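Local coordinates for putative lipoprotein (Bacteroides fragilis, PDB 3QNK), which is of unknown specificity but, as a SusD-family lipoprotein of the outer membrane, probably captures glycans at the cell surface for uptake, at residues B[26-31]-B[108-113]; B[30-35]-B[81-86]; B[416-421]-B[444-449]. All coordinates share one frame; numbering follows the deposited sequence.

Contact 1 (B[26-31]-B[108-113]); sequences DLYSEI and TGEVHF
With CG of Y28 lying beside its own backbone N (chi1 -85°), the phenol reaches out from helix 17-29 toward helix 101-126, and E110 comes to meet it: its first torsion is of the same kind, and from CG onward the chain runs out nearly straight (chi2 -166°) to bring OE1 up to the hydroxyl. The two side chains cross at about a right angle, with the carboxylate oxygen at the edge of the Y28 ring, in the ring plane, and the planes of ring and carboxylate turned 62° apart. The phenol is modelled as the donor, Y28 OH to E110 OE1, but the 2.3 Å between these two oxygens is doubtful as a length at this resolution. Y28 OH also accepts a hydrogen bond from A179 N in a loop, while R106 and R178 form weak, long ion pairs with the E110 carboxylate and would be expected to favour its charged form. Both helices belong to the alpha-alpha superhelix of the SusD fold, whose sequence families fall in the TPR clan, and helix 76-93 packs against both of them, setting K86 on L27 and both F90 and F91 on V111. Within segments 26-31 and 108-113 the backbones come nearest at L27 and V111, 7.5 Å from CA to CA. There the contact turns purely apolar: L27 CD1 meets both methyls of V111, at 3.8 Å from CG2 and 3.9 Å from CG1. L114, one turn further along helix 101-126, touches L27 and Y28 alike.

Contact 2 (B[30-35]-B[81-86]); sequences EISVDG and YVKVRK. With PO4 (phosphate ion), chain F.
E30 and K83 mark the closest backbone approach, 6.4 Å from CA to CA, at the point where the chain has come off helix 17-29 and runs extended from I31 to D34. The K83 methylenes cross E30 at a slant, K83 CG lying 4.0 Å from E30 CB, and the chain bends only at its last torsion (chi4 -72°), which turns the ammonium back onto the loop. Three acceptors then surround it. The backbone carbonyl is the nearest, K83 NZ to E30 O at 2.7 Å, in the carbonyl plane and on a lone pair. E30 OE1 takes the same K83 NZ almost end-on at 3.1 Å, and S32 OG accepts from K83 NZ at 3.1 Å. Y80 adds a cation-pi contact to this lysine. E30 OE2, the other carboxylate oxygen, is taken by K86, whose extended chain crosses E30 at about a right angle; K86 NZ meets E30 OE2 at 2.8 Å on the anti side, tilted 24° out of the carboxylate plane, and has D26 as a second partner. Further down the loop, D34 N makes a weak hydrogen bond to O3 of a phosphate ion, probably from the crystallisation liquor, which R125 also binds. E30, K83 and K86 thus form a salt-bridge network, one glutamate spanning two lysines three residues apart on a single helix.

Contact 3 (B[416-421]-B[444-449]); sequences NMIRQR and RIEFAF
R421 and E446 join the end of helix 408-420 to that of helix 432-446 through one straight salt bridge: R421 NH2 donates to E446 OE2 at 3.0 Å, with an N-H...O angle of 167°. The oxygen sits at the guanidinium edge, practically in its plane, and is met almost head-on; the two flat groups lie only 19° out of parallel. Beside this bond the methyl CG2 of I418 packs against the same carboxylate, 3.7 Å from E446 CD. E446 reaches both neighbours by swinging CG opposite its backbone N and then folding at chi2 (58°). All three residues are buried, and the carboxylate has several partners. R390 is the strongest partner of OE2, R318 takes OE1, and three arginines round one carboxylate would probably keep it ionised. R421 in turn spends NH1 on E237, its strongest partner, and on the carbonyl of V216. Apart from that knot the contact is thin. The two segments bury just 125 Å² between them, and at their closest the backbones stay 7.9 Å apart, from I418 CA to E446 CA. Helix 408-420 turns Q420 outward, exposed and against a crystal neighbour. This is structural packing around a buried ion pair, between two helices in the SusD-family part of an alpha-alpha superhelical protein. Inward, helix 317-322 brings R318 against I418, helix 391-405 touches E446 through A392, strand 389-390 supplies R390, and E237 stands next to the start of strand 238-244.

In the fold
Contacts 1 and 2 start from the same piece of chain, share E30 and I31, and lie with centres 10 Å apart; K86 joins them by reaching D26 as well as E30. Together they hold helix 17-29 and its following loop to two successive helices, 76-93 and 101-126. Contact 1 is buried and mixes an apolar patch with one polar pair, whereas contact 2 is partly exposed and polar, half of its bonds being salt bridges. Contact 3 lies in the later, SusD-family part of the chain, its centre about 29 Å from the centres of both, across the chain's centre from contact 2. There, too, an acid is gripped by bases, but the acid is buried and the bases are arginines.

Contact 1 (B[26-31]-B[108-113])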
loop_
_atom_site.group_PDB
_atom_site.type_symbol
_atom_site.label_atom_id
_atom_site.label_comp_id
_atom_site.label_asym_id
_atom_site.label_seq_id
_atom_site.Cartn_x
_atom_site.Cartn_y
_atom_site.Cartn_z
ATOM N N ASP B 26 -11.317 -9.618 -10.921
ATOM C CA ASP B 26 -10.615 -8.635 -10.095
ATOM C C ASP B 26 -10.367 -9.198 -8.707
ATOM O O ASP B 26 -9.306 -8.951 -8.127
ATOM C CB ASP B 26 -11.407 -7.329 -10.024
ATOM C CG ASP B 26 -10.697 -6.199 -9.306
ATOM O OD1 ASP B 26 -9.558 -5.876 -9.698
ATOM O OD2 ASP B 26 -11.315 -5.591 -8.388
ATOM N N LEU B 27 -11.340 -9.976 -8.177
ATOM C CA LEU B 27 -11.219 -10.592 -6.856
ATOM C C LEU B 27 -10.143 -11.672 -6.882
ATOM O O LEU B 27 -9.370 -11.782 -5.932
ATOM C CB LEU B 27 -12.558 -11.156 -6.353
ATOM C CG LEU B 27 -13.665 -10.152 -6.071
ATOM C CD1 LEU B 27 -14.986 -10.852 -5.861
ATOM C CD2 LEU B 27 -13.363 -9.343 -4.861
ATOM N N TYR B 28 -10.051 -12.426 -7.977
ATOM C CA TYR B 28 -8.992 -13.425 -8.124
ATOM C C TYR B 28 -7.642 -12.723 -8.229
ATOM O O TYR B 28 -6.657 -13.207 -7.674
ATOM C CB TYR B 28 -9.216 -14.308 -9.363
ATOM C CG TYR B 28 -10.130 -15.495 -9.149
ATOM C CD1 TYR B 28 -9.659 -16.667 -8.550
ATOM C CD2 TYR B 28 -11.438 -15.492 -9.636
ATOM C CE1 TYR B 28 -10.486 -17.784 -8.393
ATOM C CE2 TYR B 28 -12.279 -16.593 -9.467
ATOM C CZ TYR B 28 -11.796 -17.744 -8.857
ATOM O OH TYR B 28 -12.626 -18.834 -8.688
ATOM N N SER B 29 -7.605 -11.557 -8.911
ATOM C CA SER B 29 -6.385 -10.762 -9.097
ATOM C C SER B 29 -5.866 -10.222 -7.745
ATOM O O SER B 29 -4.686 -9.879 -7.631
ATOM C CB SER B 29 -6.617 -9.637 -10.108
ATOM O OG SER B 29 -6.690 -8.349 -9.517
ATOM N N GLU B 30 -6.733 -10.209 -6.716
ATOM C CA GLU B 30 -6.368 -9.775 -5.373
ATOM C C GLU B 30 -5.570 -10.848 -4.633
ATOM O O GLU B 30 -5.077 -10.572 -3.545
ATOM C CB GLU B 30 -7.602 -9.363 -4.559
ATOM C CG GLU B 30 -8.169 -8.003 -4.935
ATOM C CD GLU B 30 -7.286 -6.780 -4.794
ATOM O OE1 GLU B 30 -6.302 -6.820 -4.020
ATOM O OE2 GLU B 30 -7.605 -5.762 -5.448
ATOM N N ILE B 31 -5.415 -12.055 -5.208
ATOM C CA ILE B 31 -4.596 -13.091 -4.579
ATOM C C ILE B 31 -3.142 -12.621 -4.684
ATOM O O ILE B 31 -2.658 -12.348 -5.796
ATOM C CB ILE B 31 -4.808 -14.504 -5.195
ATOM C CG1 ILE B 31 -6.239 -15.006 -4.997
ATOM C CG2 ILE B 31 -3.782 -15.501 -4.620
ATOM C CD1 ILE B 31 -6.598 -16.150 -5.945
ATOM N N THR B 108 -20.946 -16.818 -6.794
ATOM C CA THR B 108 -21.051 -16.539 -5.351
ATOM C C THR B 108 -20.137 -17.503 -4.570
ATOM O O THR B 108 -19.463 -17.070 -3.645
ATOM C CB THR B 108 -22.505 -16.594 -4.884
ATOM O OG1 THR B 108 -23.278 -15.740 -5.725
ATOM C CG2 THR B 108 -22.678 -16.146 -3.445
ATOM N N GLY B 109 -20.088 -18.767 -4.991
ATOM C CA GLY B 109 -19.240 -19.793 -4.401
ATOM C C GLY B 109 -17.775 -19.431 -4.491
ATOM O O GLY B 109 -17.047 -19.589 -3.517
ATOM N N GLU B 110 -17.351 -18.868 -5.634
ATOM C CA GLU B 110 -15.977 -18.438 -5.887
ATOM C C GLU B 110 -15.599 -17.298 -4.955
ATOM O O GLU B 110 -14.497 -17.306 -4.412
ATOM C CB GLU B 110 -15.774 -18.023 -7.354
ATOM C CG GLU B 110 -16.242 -19.039 -8.391
ATOM C CD GLU B 110 -15.763 -18.800 -9.807
ATOM O OE1 GLU B 110 -14.533 -18.706 -9.999
ATOM O OE2 GLU B 110 -16.600 -18.784 -10.738
ATOM N N VAL B 111 -16.525 -16.362 -4.705
ATOM C CA VAL B 111 -16.305 -15.227 -3.804
ATOM C C VAL B 111 -16.256 -15.722 -2.348
ATOM O O VAL B 111 -15.443 -15.196 -1.573
ATOM C CB VAL B 111 -17.343 -14.104 -4.023
ATOM C CG1 VAL B 111 -16.994 -12.873 -3.203
ATOM C CG2 VAL B 111 -17.416 -13.728 -5.504
ATOM N N HIS B 112 -17.047 -16.776 -1.995
ATOM C CA HIS B 112 -16.998 -17.375 -0.650
ATOM C C HIS B 112 -15.617 -17.959 -0.398
ATOM O O HIS B 112 -15.052 -17.755 0.685
ATOM C CB HIS B 112 -18.060 -18.465 -0.450
ATOM C CG HIS B 112 -19.403 -17.917 -0.090
ATOM N ND1 HIS B 112 -19.637 -17.331 1.149
ATOM C CD2 HIS B 112 -20.532 -17.837 -0.838
ATOM C CE1 HIS B 112 -20.897 -16.917 1.112
ATOM N NE2 HIS B 112 -21.476 -17.203 -0.063
ATOM N N PHE B 113 -15.067 -18.670 -1.417
ATOM C CA PHE B 113 -13.746 -19.291 -1.368
ATOM C C PHE B 113 -12.681 -18.227 -1.204
ATOM O O PHE B 113 -11.781 -18.403 -0.386
ATOM C CB PHE B 113 -13.483 -20.136 -2.643
ATOM C CG PHE B 113 -12.078 -20.686 -2.738
ATOM C CD1 PHE B 113 -11.703 -21.810 -2.006
ATOM C CD2 PHE B 113 -11.114 -20.042 -3.505
ATOM C CE1 PHE B 113 -10.402 -22.297 -2.066
ATOM C CE2 PHE B 113 -9.811 -20.541 -3.582
ATOM C CZ PHE B 113 -9.461 -21.659 -2.850
#

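Contact 2 (B[30-35]-B[81-86])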
loop_
_atom_site.group_PDB
_atom_site.type_symbol
_atom_site.label_atom_id
_atom_site.label_comp_id
_atom_site.label_asym_id
_atom_site.label_seq_id
_atom_site.Cartn_x
_atom_site.Cartn_y
_atom_site.Cartn_z
ATOM N N GLU B 30 -6.733 -10.209 -6.716
ATOM C CA GLU B 30 -6.368 -9.775 -5.373
ATOM C C GLU B 30 -5.570 -10.848 -4.633
ATOM O O GLU B 30 -5.077 -10.572 -3.545
ATOM C CB GLU B 30 -7.602 -9.363 -4.559
ATOM C CG GLU B 30 -8.169 -8.003 -4.935
ATOM C CD GLU B 30 -7.286 -6.780 -4.794
ATOM O OE1 GLU B 30 -6.302 -6.820 -4.020
ATOM O OE2 GLU B 30 -7.605 -5.762 -5.448
ATOM N N ILE B 31 -5.415 -12.055 -5.208
ATOM C CA ILE B 31 -4.596 -13.091 -4.579
ATOM C C ILE B 31 -3.142 -12.621 -4.684
ATOM O O ILE B 31 -2.658 -12.348 -5.796
ATOM C CB ILE B 31 -4.808 -14.504 -5.195
ATOM C CG1 ILE B 31 -6.239 -15.006 -4.997
ATOM C CG2 ILE B 31 -3.782 -15.501 -4.620
ATOM C CD1 ILE B 31 -6.598 -16.150 -5.945
ATOM N N SER B 32 -2.475 -12.475 -3.535
ATOM C CA SER B 32 -1.088 -12.000 -3.509
ATOM C C SER B 32 -0.104 -13.132 -3.259
ATOM O O SER B 32 -0.380 -14.041 -2.461
ATOM C CB SER B 32 -0.907 -10.945 -2.424
ATOM O OG SER B 32 -1.770 -9.849 -2.634
ATOM N N VAL B 33 1.051 -13.059 -3.930
ATOM C CA VAL B 33 2.169 -13.997 -3.760
ATOM C C VAL B 33 3.398 -13.205 -3.336
ATOM O O VAL B 33 3.776 -12.234 -4.008
ATOM C CB VAL B 33 2.462 -14.841 -5.024
ATOM C CG1 VAL B 33 3.447 -15.966 -4.704
ATOM C CG2 VAL B 33 1.173 -15.389 -5.634
ATOM N N ASP B 34 3.998 -13.597 -2.216
ATOM C CA ASP B 34 5.225 -12.973 -1.733
ATOM C C ASP B 34 6.398 -13.568 -2.500
ATOM O O ASP B 34 6.844 -14.685 -2.173
ATOM C CB ASP B 34 5.397 -13.185 -0.220
ATOM C CG ASP B 34 6.651 -12.564 0.397
ATOM O OD1 ASP B 34 7.359 -11.799 -0.320
ATOM O OD2 ASP B 34 6.908 -12.816 1.617
ATOM N N GLY B 35 6.861 -12.839 -3.517
ATOM C CA GLY B 35 7.983 -13.245 -4.348
ATOM C C GLY B 35 9.272 -13.458 -3.578
ATOM O O GLY B 35 10.108 -14.265 -3.991
ATOM N N TYR B 81 -7.980 -6.205 4.297
ATOM C CA TYR B 81 -9.325 -5.685 4.575
ATOM C C TYR B 81 -9.906 -5.035 3.333
ATOM O O TYR B 81 -11.122 -5.099 3.138
ATOM C CB TYR B 81 -9.345 -4.749 5.782
ATOM C CG TYR B 81 -9.480 -5.513 7.079
ATOM C CD1 TYR B 81 -10.613 -6.278 7.345
ATOM C CD2 TYR B 81 -8.460 -5.503 8.027
ATOM C CE1 TYR B 81 -10.730 -7.019 8.521
ATOM C CE2 TYR B 81 -8.566 -6.233 9.218
ATOM C CZ TYR B 81 -9.704 -6.993 9.457
ATOM O OH TYR B 81 -9.821 -7.705 10.623
ATOM N N VAL B 82 -9.042 -4.514 2.443
ATOM C CA VAL B 82 -9.444 -3.923 1.142
ATOM C C VAL B 82 -10.025 -5.043 0.277
ATOM O O VAL B 82 -11.096 -4.885 -0.316
ATOM C CB VAL B 82 -8.254 -3.209 0.437
ATOM C CG1 VAL B 82 -8.631 -2.743 -0.958
ATOM C CG2 VAL B 82 -7.736 -2.034 1.252
ATOM N N LYS B 83 -9.320 -6.206 0.250
ATOM C CA LYS B 83 -9.682 -7.419 -0.492
ATOM C C LYS B 83 -11.013 -7.936 -0.002
ATOM O O LYS B 83 -11.896 -8.251 -0.805
ATOM C CB LYS B 83 -8.595 -8.504 -0.347
ATOM C CG LYS B 83 -7.229 -8.083 -0.832
ATOM C CD LYS B 83 -6.261 -9.253 -0.715
ATOM C CE LYS B 83 -4.831 -8.794 -0.767
ATOM N NZ LYS B 83 -4.402 -8.345 -2.135
ATOM N N VAL B 84 -11.171 -7.980 1.333
ATOM C CA VAL B 84 -12.400 -8.429 1.984
ATOM C C VAL B 84 -13.521 -7.450 1.636
ATOM O O VAL B 84 -14.610 -7.905 1.296
ATOM C CB VAL B 84 -12.218 -8.621 3.507
ATOM C CG1 VAL B 84 -13.564 -8.730 4.215
ATOM C CG2 VAL B 84 -11.362 -9.849 3.802
ATOM N N ARG B 85 -13.244 -6.123 1.647
ATOM C CA ARG B 85 -14.254 -5.112 1.303
ATOM C C ARG B 85 -14.845 -5.393 -0.095
ATOM O O ARG B 85 -16.070 -5.356 -0.250
ATOM C CB ARG B 85 -13.676 -3.698 1.388
ATOM C CG ARG B 85 -14.719 -2.591 1.192
ATOM C CD ARG B 85 -14.113 -1.198 1.241
ATOM N NE ARG B 85 -15.152 -0.173 1.263
ATOM C CZ ARG B 85 -15.533 0.531 0.204
ATOM N NH1 ARG B 85 -14.957 0.333 -0.971
ATOM N NH2 ARG B 85 -16.500 1.434 0.310
ATOM N N LYS B 86 -13.980 -5.740 -1.079
ATOM C CA LYS B 86 -14.370 -6.054 -2.450
ATOM C C LYS B 86 -15.261 -7.300 -2.505
ATOM O O LYS B 86 -16.196 -7.323 -3.299
ATOM C CB LYS B 86 -13.137 -6.226 -3.332
ATOM C CG LYS B 86 -12.353 -4.936 -3.591
ATOM C CD LYS B 86 -11.238 -5.183 -4.598
ATOM C CE LYS B 86 -10.524 -3.917 -4.996
ATOM N NZ LYS B 86 -9.746 -4.113 -6.245
HETATM P P PO4 F . 1.310 -13.411 1.260
HETATM O O1 PO4 F . 1.955 -13.602 2.727
HETATM O O2 PO4 F . 0.911 -11.852 0.972
HETATM O O3 PO4 F . 2.202 -14.199 0.147
HETATM O O4 PO4 F . -0.054 -14.205 1.201
#

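Contact 3 (B[416-421]-B[444-449])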
loop_
_atom_site.group_PDB
_atom_site.type_symbol
_atom_site.label_atom_id
_atom_site.label_comp_id
_atom_site.label_asym_id
_atom_site.label_seq_id
_atom_site.Cartn_x
_atom_site.Cartn_y
_atom_site.Cartn_z
ATOM N N ASN B 416 2.661 -42.612 4.451
ATOM C CA ASN B 416 3.434 -43.513 3.600
ATOM C C ASN B 416 3.056 -43.349 2.120
ATOM O O ASN B 416 3.834 -43.736 1.273
ATOM C CB ASN B 416 3.322 -44.960 4.072
ATOM C CG ASN B 416 4.171 -45.249 5.298
ATOM O OD1 ASN B 416 5.139 -44.543 5.585
ATOM N ND2 ASN B 416 3.818 -46.268 6.080
HETATM N N MSE B 417 1.941 -42.681 1.808
HETATM C CA MSE B 417 1.582 -42.368 0.419
HETATM C C MSE B 417 2.571 -41.347 -0.150
HETATM O O MSE B 417 3.008 -41.469 -1.292
HETATM C CB MSE B 417 0.156 -41.814 0.352
HETATM C CG MSE B 417 -0.887 -42.869 0.585
HETATM SE SE MSE B 417 -0.975 -44.152 -0.878
HETATM C CE MSE B 417 -1.363 -42.971 -2.399
ATOM N N ILE B 418 2.959 -40.374 0.683
ATOM C CA ILE B 418 3.907 -39.299 0.356
ATOM C C ILE B 418 5.333 -39.875 0.161
ATOM O O ILE B 418 6.047 -39.471 -0.776
ATOM C CB ILE B 418 3.828 -38.199 1.437
ATOM C CG1 ILE B 418 2.424 -37.541 1.466
ATOM C CG2 ILE B 418 4.938 -37.155 1.318
ATOM C CD1 ILE B 418 1.826 -37.128 0.125
ATOM N N ARG B 419 5.713 -40.835 1.018
ATOM C CA ARG B 419 7.004 -41.513 0.938
ATOM C C ARG B 419 7.046 -42.467 -0.259
ATOM O O ARG B 419 8.062 -42.543 -0.946
ATOM C CB ARG B 419 7.313 -42.302 2.226
ATOM C CG ARG B 419 7.014 -41.588 3.514
ATOM C CD ARG B 419 7.682 -42.350 4.625
ATOM N NE ARG B 419 8.930 -41.679 4.954
ATOM C CZ ARG B 419 10.118 -42.253 4.978
ATOM N NH1 ARG B 419 10.242 -43.549 4.767
ATOM N NH2 ARG B 419 11.184 -41.544 5.238
ATOM N N GLN B 420 5.965 -43.208 -0.493
ATOM C CA GLN B 420 5.903 -44.125 -1.630
ATOM C C GLN B 420 6.116 -43.380 -2.939
ATOM O O GLN B 420 6.786 -43.913 -3.815
ATOM C CB GLN B 420 4.562 -44.896 -1.693
ATOM C CG GLN B 420 4.473 -46.117 -0.767
ATOM C CD GLN B 420 3.043 -46.648 -0.602
ATOM O OE1 GLN B 420 2.553 -46.905 0.541
ATOM N NE2 GLN B 420 2.354 -46.855 -1.750
ATOM N N ARG B 421 5.624 -42.118 -3.040
ATOM C CA ARG B 421 5.715 -41.443 -4.324
ATOM C C ARG B 421 7.116 -40.926 -4.654
ATOM O O ARG B 421 7.321 -40.529 -5.802
ATOM C CB ARG B 421 4.610 -40.389 -4.561
ATOM C CG ARG B 421 4.904 -39.047 -4.096
ATOM C CD ARG B 421 5.383 -38.041 -5.117
ATOM N NE ARG B 421 5.094 -36.766 -4.476
ATOM C CZ ARG B 421 4.171 -35.931 -4.916
ATOM N NH1 ARG B 421 3.611 -36.120 -6.106
ATOM N NH2 ARG B 421 3.840 -34.869 -4.201
ATOM N N ARG B 444 7.681 -31.206 6.601
ATOM C CA ARG B 444 8.714 -30.219 6.415
ATOM C C ARG B 444 9.402 -30.414 5.062
ATOM O O ARG B 444 9.602 -29.437 4.353
ATOM C CB ARG B 444 9.725 -30.257 7.571
ATOM C CG ARG B 444 10.785 -29.185 7.396
ATOM C CD ARG B 444 11.929 -29.362 8.327
ATOM N NE ARG B 444 12.826 -28.217 8.239
ATOM C CZ ARG B 444 13.882 -28.036 9.016
ATOM N NH1 ARG B 444 14.199 -28.935 9.935
ATOM N NH2 ARG B 444 14.640 -26.964 8.868
ATOM N N ILE B 445 9.748 -31.653 4.705
ATOM C CA ILE B 445 10.435 -31.971 3.465
ATOM C C ILE B 445 9.490 -31.814 2.272
ATOM O O ILE B 445 9.874 -31.262 1.228
ATOM C CB ILE B 445 11.028 -33.392 3.546
ATOM C CG1 ILE B 445 12.071 -33.516 4.678
ATOM C CG2 ILE B 445 11.587 -33.869 2.203
ATOM C CD1 ILE B 445 13.344 -32.584 4.562
ATOM N N GLU B 446 8.253 -32.286 2.428
ATOM C CA GLU B 446 7.273 -32.213 1.366
ATOM C C GLU B 446 6.956 -30.795 0.974
ATOM O O GLU B 446 6.872 -30.475 -0.226
ATOM C CB GLU B 446 5.967 -32.924 1.768
ATOM C CG GLU B 446 5.023 -33.191 0.592
ATOM C CD GLU B 446 5.609 -34.032 -0.529
ATOM O OE1 GLU B 446 6.599 -34.757 -0.291
ATOM O OE2 GLU B 446 5.122 -33.919 -1.670
ATOM N N PHE B 447 6.737 -29.957 1.988
ATOM C CA PHE B 447 6.282 -28.599 1.748
ATOM C C PHE B 447 7.363 -27.530 1.939
ATOM O O PHE B 447 7.011 -26.354 2.065
ATOM C CB PHE B 447 5.013 -28.319 2.582
ATOM C CG PHE B 447 3.869 -29.073 1.952
ATOM C CD1 PHE B 447 3.326 -28.656 0.737
ATOM C CD2 PHE B 447 3.398 -30.251 2.516
ATOM C CE1 PHE B 447 2.338 -29.403 0.103
ATOM C CE2 PHE B 447 2.381 -30.985 1.895
ATOM C CZ PHE B 447 1.881 -30.573 0.675
ATOM N N ALA B 448 8.664 -27.908 1.828
ATOM C CA ALA B 448 9.743 -26.932 1.948
ATOM C C ALA B 448 9.611 -25.882 0.829
ATOM O O ALA B 448 9.315 -26.242 -0.304
ATOM C CB ALA B 448 11.096 -27.626 1.888
ATOM N N PHE B 449 9.746 -24.594 1.160
ATOM C CA PHE B 449 9.712 -23.442 0.227
ATOM C C PHE B 449 8.345 -23.237 -0.364
ATOM O O PHE B 449 8.212 -22.576 -1.400
ATOM C CB PHE B 449 10.802 -23.514 -0.868
ATOM C CG PHE B 449 12.126 -23.792 -0.213
ATOM C CD1 PHE B 449 12.668 -22.886 0.703
ATOM C CD2 PHE B 449 12.758 -25.029 -0.377
ATOM C CE1 PHE B 449 13.846 -23.184 1.395
ATOM C CE2 PHE B 449 13.915 -25.337 0.336
ATOM C CZ PHE B 449 14.470 -24.401 1.194
#